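Local coordinates for protein methyltransferase (Pyrococcus horikoshii, PDB 1IXK) that probably methylates cytidine at carbon 5 in tRNA, using S-adenosyl-L-methionine as methyl donor, at residues A[254-259]-A[280-285]. Residues are numbered along the deposited sequence; the frame is centred on the assembly and turned at random.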
ATOM      1  N   ASN A 254      12.592   0.450  -2.459  1.00 12.77           N
ATOM      2  CA  ASN A 254      11.970  -0.868  -2.383  1.00 10.30           C
ATOM      3  C   ASN A 254      12.943  -2.016  -2.095  1.00 10.01           C
ATOM      4  O   ASN A 254      13.260  -2.306  -0.934  1.00  9.95           O
ATOM      5  CB  ASN A 254      11.216  -1.159  -3.689  1.00 12.19           C
ATOM      6  CG  ASN A 254      10.089  -0.168  -3.953  1.00 14.83           C
ATOM      7  OD1 ASN A 254       9.503   0.382  -3.022  1.00 15.33           O
ATOM      8  ND2 ASN A 254       9.766   0.040  -5.224  1.00 16.29           N
ATOM      9  N   GLU A 255      13.400  -2.671  -3.158  1.00  8.74           N
ATOM     10  CA  GLU A 255      14.330  -3.795  -3.040  1.00  9.93           C
ATOM     11  C   GLU A 255      15.573  -3.499  -2.201  1.00 11.34           C
ATOM     12  O   GLU A 255      16.018  -4.344  -1.421  1.00  9.71           O
ATOM     13  CB  GLU A 255      14.763  -4.267  -4.431  1.00  9.48           C
ATOM     14  CG  GLU A 255      13.667  -4.992  -5.216  1.00 14.14           C
ATOM     15  CD  GLU A 255      12.761  -4.068  -6.017  1.00 14.50           C
ATOM     16  OE1 GLU A 255      12.898  -2.832  -5.912  1.00 13.49           O
ATOM     17  OE2 GLU A 255      11.904  -4.593  -6.759  1.00 13.78           O
ATOM     18  N   PHE A 256      16.145  -2.312  -2.373  1.00 11.90           N
ATOM     19  CA  PHE A 256      17.345  -1.925  -1.620  1.00 11.55           C
ATOM     20  C   PHE A 256      17.076  -1.872  -0.116  1.00 11.13           C
ATOM     21  O   PHE A 256      17.923  -2.259   0.694  1.00  9.42           O
ATOM     22  CB  PHE A 256      17.844  -0.552  -2.073  1.00 14.38           C
ATOM     23  CG  PHE A 256      18.587  -0.562  -3.381  1.00 18.89           C
ATOM     24  CD1 PHE A 256      18.514  -1.651  -4.243  1.00 20.48           C
ATOM     25  CD2 PHE A 256      19.338   0.545  -3.767  1.00 20.61           C
ATOM     26  CE1 PHE A 256      19.177  -1.640  -5.473  1.00 22.59           C
ATOM     27  CE2 PHE A 256      20.002   0.568  -4.993  1.00 22.37           C
ATOM     28  CZ  PHE A 256      19.918  -0.529  -5.847  1.00 20.82           C
ATOM     29  N   VAL A 257      15.905  -1.372   0.256  1.00  9.23           N
ATOM     30  CA  VAL A 257      15.547  -1.273   1.663  1.00  9.63           C
ATOM     31  C   VAL A 257      15.317  -2.667   2.228  1.00  9.12           C
ATOM     32  O   VAL A 257      15.739  -2.970   3.347  1.00  8.92           O
ATOM     33  CB  VAL A 257      14.270  -0.431   1.858  1.00 10.20           C
ATOM     34  CG1 VAL A 257      13.866  -0.423   3.328  1.00 11.99           C
ATOM     35  CG2 VAL A 257      14.508   0.986   1.366  1.00 10.97           C
ATOM     36  N   ILE A 258      14.645  -3.514   1.450  1.00  9.41           N
ATOM     37  CA  ILE A 258      14.376  -4.882   1.887  1.00  8.99           C
ATOM     38  C   ILE A 258      15.682  -5.682   2.004  1.00  8.00           C
ATOM     39  O   ILE A 258      15.861  -6.436   2.960  1.00  9.21           O
ATOM     40  CB  ILE A 258      13.396  -5.594   0.921  1.00 10.87           C
ATOM     41  CG1 ILE A 258      12.069  -4.828   0.891  1.00  9.76           C
ATOM     42  CG2 ILE A 258      13.128  -7.025   1.385  1.00 11.07           C
ATOM     43  CD1 ILE A 258      11.494  -4.578   2.263  1.00 11.32           C
ATOM     44  N   GLN A 259      16.588  -5.521   1.042  1.00  9.51           N
ATOM     45  CA  GLN A 259      17.863  -6.231   1.113  1.00 11.39           C
ATOM     46  C   GLN A 259      18.611  -5.778   2.368  1.00 11.92           C
ATOM     47  O   GLN A 259      19.216  -6.587   3.080  1.00 12.93           O
ATOM     48  CB  GLN A 259      18.730  -5.943  -0.113  1.00 12.58           C
ATOM     49  CG  GLN A 259      20.058  -6.699  -0.077  1.00 12.54           C
ATOM     50  CD  GLN A 259      19.871  -8.201  -0.191  1.00 16.04           C
ATOM     51  OE1 GLN A 259      19.449  -8.702  -1.224  1.00 16.76           O
ATOM     52  NE2 GLN A 259      20.176  -8.922   0.877  1.00 18.09           N
ATOM     53  N   THR A 280      15.541  -8.568  -8.679  1.00 14.50           N
ATOM     54  CA  THR A 280      16.697  -9.117  -7.963  1.00 14.95           C
ATOM     55  C   THR A 280      18.029  -8.738  -8.602  1.00 15.31           C
ATOM     56  O   THR A 280      19.090  -9.128  -8.110  1.00 14.01           O
ATOM     57  CB  THR A 280      16.640 -10.658  -7.848  1.00 16.09           C
ATOM     58  OG1 THR A 280      16.632 -11.236  -9.154  1.00 17.94           O
ATOM     59  CG2 THR A 280      15.401 -11.092  -7.088  1.00 22.81           C
ATOM     60  N   ASN A 281      17.978  -8.000  -9.708  1.00 13.73           N
ATOM     61  CA  ASN A 281      19.199  -7.552 -10.374  1.00 16.30           C
ATOM     62  C   ASN A 281      19.005  -6.132 -10.909  1.00 14.26           C
ATOM     63  O   ASN A 281      19.342  -5.840 -12.051  1.00 14.79           O
ATOM     64  CB  ASN A 281      19.566  -8.482 -11.537  1.00 17.84           C
ATOM     65  CG  ASN A 281      21.000  -8.285 -12.008  1.00 23.32           C
ATOM     66  OD1 ASN A 281      21.313  -8.463 -13.186  1.00 26.95           O
ATOM     67  ND2 ASN A 281      21.882  -7.930 -11.080  1.00 23.68           N
ATOM     68  N   PRO A 282      18.457  -5.227 -10.084  1.00 13.39           N
ATOM     69  CA  PRO A 282      18.250  -3.852 -10.554  1.00 15.03           C
ATOM     70  C   PRO A 282      19.573  -3.146 -10.828  1.00 13.65           C
ATOM     71  O   PRO A 282      20.435  -3.086  -9.961  1.00 13.39           O
ATOM     72  CB  PRO A 282      17.480  -3.211  -9.406  1.00 13.64           C
ATOM     73  CG  PRO A 282      18.062  -3.910  -8.203  1.00 13.93           C
ATOM     74  CD  PRO A 282      18.095  -5.356  -8.661  1.00 15.65           C
ATOM     75  N   PHE A 283      19.721  -2.619 -12.038  1.00 16.18           N
ATOM     76  CA  PHE A 283      20.939  -1.919 -12.441  1.00 15.72           C
ATOM     77  C   PHE A 283      22.156  -2.846 -12.417  1.00 19.16           C
ATOM     78  O   PHE A 283      23.297  -2.380 -12.337  1.00 20.18           O
ATOM     79  CB  PHE A 283      21.203  -0.724 -11.519  1.00 17.02           C
ATOM     80  CG  PHE A 283      20.052   0.245 -11.413  1.00 16.08           C
ATOM     81  CD1 PHE A 283      19.500   0.830 -12.553  1.00 16.30           C
ATOM     82  CD2 PHE A 283      19.544   0.601 -10.167  1.00 15.33           C
ATOM     83  CE1 PHE A 283      18.463   1.759 -12.445  1.00 16.39           C
ATOM     84  CE2 PHE A 283      18.511   1.529 -10.050  1.00 16.75           C
ATOM     85  CZ  PHE A 283      17.969   2.108 -11.191  1.00 15.35           C
ATOM     86  N   GLY A 284      21.917  -4.152 -12.486  1.00 19.30           N
ATOM     87  CA  GLY A 284      23.013  -5.105 -12.472  1.00 19.77           C
ATOM     88  C   GLY A 284      23.508  -5.430 -11.074  1.00 20.76           C
ATOM     89  O   GLY A 284      24.517  -6.114 -10.905  1.00 19.92           O
ATOM     90  N   ILE A 285      22.801  -4.926 -10.067  1.00 17.43           N
ATOM     91  CA  ILE A 285      23.162  -5.168  -8.677  1.00 18.77           C
ATOM     92  C   ILE A 285      22.465  -6.441  -8.222  1.00 18.50           C
ATOM     93  O   ILE A 285      21.246  -6.459  -8.079  1.00 17.48           O
ATOM     94  CB  ILE A 285      22.695  -4.011  -7.768  1.00 18.83           C
ATOM     95  CG1 ILE A 285      23.237  -2.678  -8.293  1.00 18.25           C
ATOM     96  CG2 ILE A 285      23.133  -4.267  -6.335  1.00 18.38           C
ATOM     97  CD1 ILE A 285      24.743  -2.638  -8.454  1.00 20.62           C
TER
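The edge of the F256 ring meets P282: CE1 of F256 stands 3.7 Å from CG of P282, and the proline carbon lies near the ring plane. F256 reaches this position because its CG is anti to the carbonyl carbon and beside the backbone N (chi1 -77°), which carries the ring out from the first turn of helix 255-264 toward the loop. The two side chains run past each other in opposite directions. F283 adds a looser touch, with its CD2 4.5 Å from CZ of F256; that CZ lies near the plane of the F283 ring, at its edge, and the ring planes are turned about 74° to each other. No hydrogen bond joins the segments, and the contact is small and apolar. Close by, E255 forms a salt bridge with R296 and accepts a hydrogen bond from L279 N, while L27 of helix 18-28 packs on both P282 and F283. Away from the predicted cofactor and nucleophile sites, the arrangement is a helix-to-loop contact at the periphery of the Rossmann-like class I methyltransferase fold, joining helix 255-264 to the connection between strands 276-277 and 295-297.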